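Local coordinates for protein ABC transporter (Thermotoga maritima, PDB 1JI0) that binds ATP and probably hydrolyses it to power a transporter, thought to carry branched-chain amino acids, at residues G44-L49 against M162-S167. Residues are numbered along the deposited sequence; the frame is centred on the assembly and turned at random.
With ATP (adenosine-5'-triphosphate), chain B.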
# COMPACT_ATOMS: atom_id res chain seq x y z
N GLY A 44 12.27 7.32 4.20
CA GLY A 44 12.25 5.99 4.79
C GLY A 44 10.92 5.28 4.60
O GLY A 44 10.63 4.31 5.29
N LYS A 45 10.12 5.76 3.66
CA LYS A 45 8.80 5.18 3.40
C LYS A 45 8.81 3.72 2.94
O LYS A 45 8.09 2.89 3.49
CB LYS A 45 8.06 6.05 2.36
CG LYS A 45 7.83 7.48 2.81
CD LYS A 45 7.03 8.27 1.77
CE LYS A 45 7.74 8.32 0.42
NZ LYS A 45 9.07 9.00 0.50
N THR A 46 9.61 3.41 1.92
CA THR A 46 9.71 2.05 1.39
C THR A 46 10.34 1.13 2.43
O THR A 46 9.96 -0.03 2.54
CB THR A 46 10.57 2.00 0.11
OG1 THR A 46 9.89 2.67 -0.95
CG2 THR A 46 10.83 0.55 -0.32
N THR A 47 11.30 1.66 3.18
CA THR A 47 11.96 0.88 4.20
C THR A 47 10.92 0.45 5.24
O THR A 47 10.92 -0.69 5.69
CB THR A 47 13.09 1.69 4.88
OG1 THR A 47 14.08 2.03 3.90
CG2 THR A 47 13.76 0.87 5.99
N THR A 48 10.02 1.37 5.60
CA THR A 48 8.99 1.05 6.58
C THR A 48 8.14 -0.12 6.10
O THR A 48 7.92 -1.07 6.85
CB THR A 48 8.08 2.26 6.86
OG1 THR A 48 8.87 3.31 7.43
CG2 THR A 48 6.96 1.89 7.83
N LEU A 49 7.69 -0.06 4.85
CA LEU A 49 6.87 -1.14 4.29
C LEU A 49 7.67 -2.43 4.17
O LEU A 49 7.12 -3.53 4.37
CB LEU A 49 6.35 -0.76 2.90
CG LEU A 49 5.42 0.44 2.73
CD1 LEU A 49 4.95 0.48 1.28
CD2 LEU A 49 4.22 0.32 3.64
N MSE A 162 -0.99 -3.02 1.31
CA MSE A 162 0.04 -1.99 1.38
C MSE A 162 0.42 -1.61 -0.05
O MSE A 162 0.53 -2.48 -0.91
CB MSE A 162 1.26 -2.50 2.14
CG MSE A 162 0.94 -3.01 3.55
SE MSE A 162 2.48 -3.23 4.68
CE MSE A 162 2.53 -1.49 5.47
N MSE A 163 0.61 -0.32 -0.29
CA MSE A 163 0.95 0.16 -1.62
C MSE A 163 2.05 1.22 -1.54
O MSE A 163 1.94 2.18 -0.77
CB MSE A 163 -0.30 0.76 -2.29
CG MSE A 163 -1.51 -0.17 -2.31
SE MSE A 163 -3.07 0.66 -3.15
CE MSE A 163 -4.32 0.51 -1.71
N ASP A 164 3.10 1.03 -2.32
CA ASP A 164 4.23 1.96 -2.31
C ASP A 164 4.18 2.82 -3.56
O ASP A 164 4.41 2.34 -4.68
CB ASP A 164 5.56 1.19 -2.25
CG ASP A 164 6.74 2.09 -1.90
OD1 ASP A 164 6.56 3.32 -1.77
OD2 ASP A 164 7.86 1.57 -1.74
N GLU A 165 3.86 4.10 -3.36
CA GLU A 165 3.76 5.09 -4.42
C GLU A 165 3.01 4.60 -5.64
O GLU A 165 3.56 4.55 -6.74
CB GLU A 165 5.15 5.57 -4.81
CG GLU A 165 5.99 5.93 -3.61
CD GLU A 165 6.79 7.18 -3.82
OE1 GLU A 165 6.22 8.15 -4.36
OE2 GLU A 165 7.98 7.20 -3.45
N PRO A 166 1.73 4.25 -5.47
CA PRO A 166 0.84 3.76 -6.53
C PRO A 166 0.68 4.73 -7.71
O PRO A 166 0.38 4.30 -8.82
CB PRO A 166 -0.50 3.55 -5.81
CG PRO A 166 -0.12 3.43 -4.37
CD PRO A 166 0.99 4.41 -4.20
N SER A 167 0.88 6.02 -7.46
CA SER A 167 0.71 7.01 -8.52
C SER A 167 1.99 7.57 -9.10
O SER A 167 1.95 8.46 -9.95
CB SER A 167 -0.14 8.18 -8.00
OG SER A 167 0.62 8.94 -7.09
PG ATP B . 10.84 5.19 -2.19
O1G ATP B . 10.89 5.89 -3.50
O2G ATP B . 9.48 5.04 -1.63
O3G ATP B . 11.74 3.99 -2.13
PB ATP B . 11.55 6.26 0.45
O1B ATP B . 11.52 7.68 0.95
O2B ATP B . 10.55 5.34 0.95
O3B ATP B . 11.47 6.28 -1.18
PA ATP B . 13.73 4.51 1.35
O1A ATP B . 13.47 3.31 0.55
O2A ATP B . 13.52 4.44 2.81
O3A ATP B . 13.00 5.77 0.68
O5' ATP B . 15.20 4.96 1.06
C5' ATP B . 15.75 6.13 1.66
C4' ATP B . 16.73 5.81 2.74
O4' ATP B . 17.86 5.16 2.10
C3' ATP B . 17.29 7.05 3.39
O3' ATP B . 17.25 6.90 4.82
C2' ATP B . 18.69 7.13 2.84
O2' ATP B . 19.62 7.75 3.72
C1' ATP B . 19.06 5.64 2.72
N9 ATP B . 20.25 5.31 1.84
C8 ATP B . 20.39 4.23 0.99
N7 ATP B . 21.53 4.17 0.35
C5 ATP B . 22.20 5.30 0.82
C6 ATP B . 23.49 5.83 0.53
N6 ATP B . 24.30 5.22 -0.32
N1 ATP B . 23.89 6.98 1.15
C2 ATP B . 23.05 7.58 2.02
N3 ATP B . 21.81 7.18 2.37
C4 ATP B . 21.44 6.01 1.72
O HOH W 1 9.36 9.15 -2.65
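The selenomethionine side chain of Met-162 and Leu-49 slide past each other in opposite directions, Met-162 SE 4.1 Å from Leu-49 CD2, and together they form an apolar layer between helix 45-49 and strand 162-164. Leu-85 of the adjoining strand 83-86 touches both. Met-163 turns its side chain to the far face of the sheet, toward helix 172-187, and offers Leu-49 little beyond its carbonyl O. At Asp-164 the contact becomes polar. Its CB lies 3.7 Å from Leu-49 CD1, while the carboxylate, carried forward with CG anti to the backbone N (chi1 -166°), meets Thr-46 at about a right angle. Thr-46 OG1 stands only 2.4 Å from Asp-164 OD2, very short for a hydrogen bond, and OG1 is also modelled implausibly near the ATP gamma phosphorus, so a bond here is doubtful. Glu-165 follows, its OE2 3.2 Å from both ATP O1G and ATP O2G. Water 1 donates to Glu-165 OE2 and accepts from Lys-45 NZ, bridging two opposite charges 4.5 Å apart (Lys-45 NZ to Glu-165 OE2). Bends at chi3 and chi4 turn the end of Lys-45 back to the beta phosphate, where NZ donates to ATP O1B at 2.8 Å and also to Gly-39 O. A methionine in place of Lys-45 would probably leave the beta phosphate without this positive mate and the water bridge to Glu-165 broken. The arrangement is that of a Walker A P-loop facing the Walker B strand end: lysine charge and P-loop amides, such as Gly-42 N, would offset phosphate charge, whereas Asp-164 and Glu-165 bring acidic groups beside the gamma phosphate.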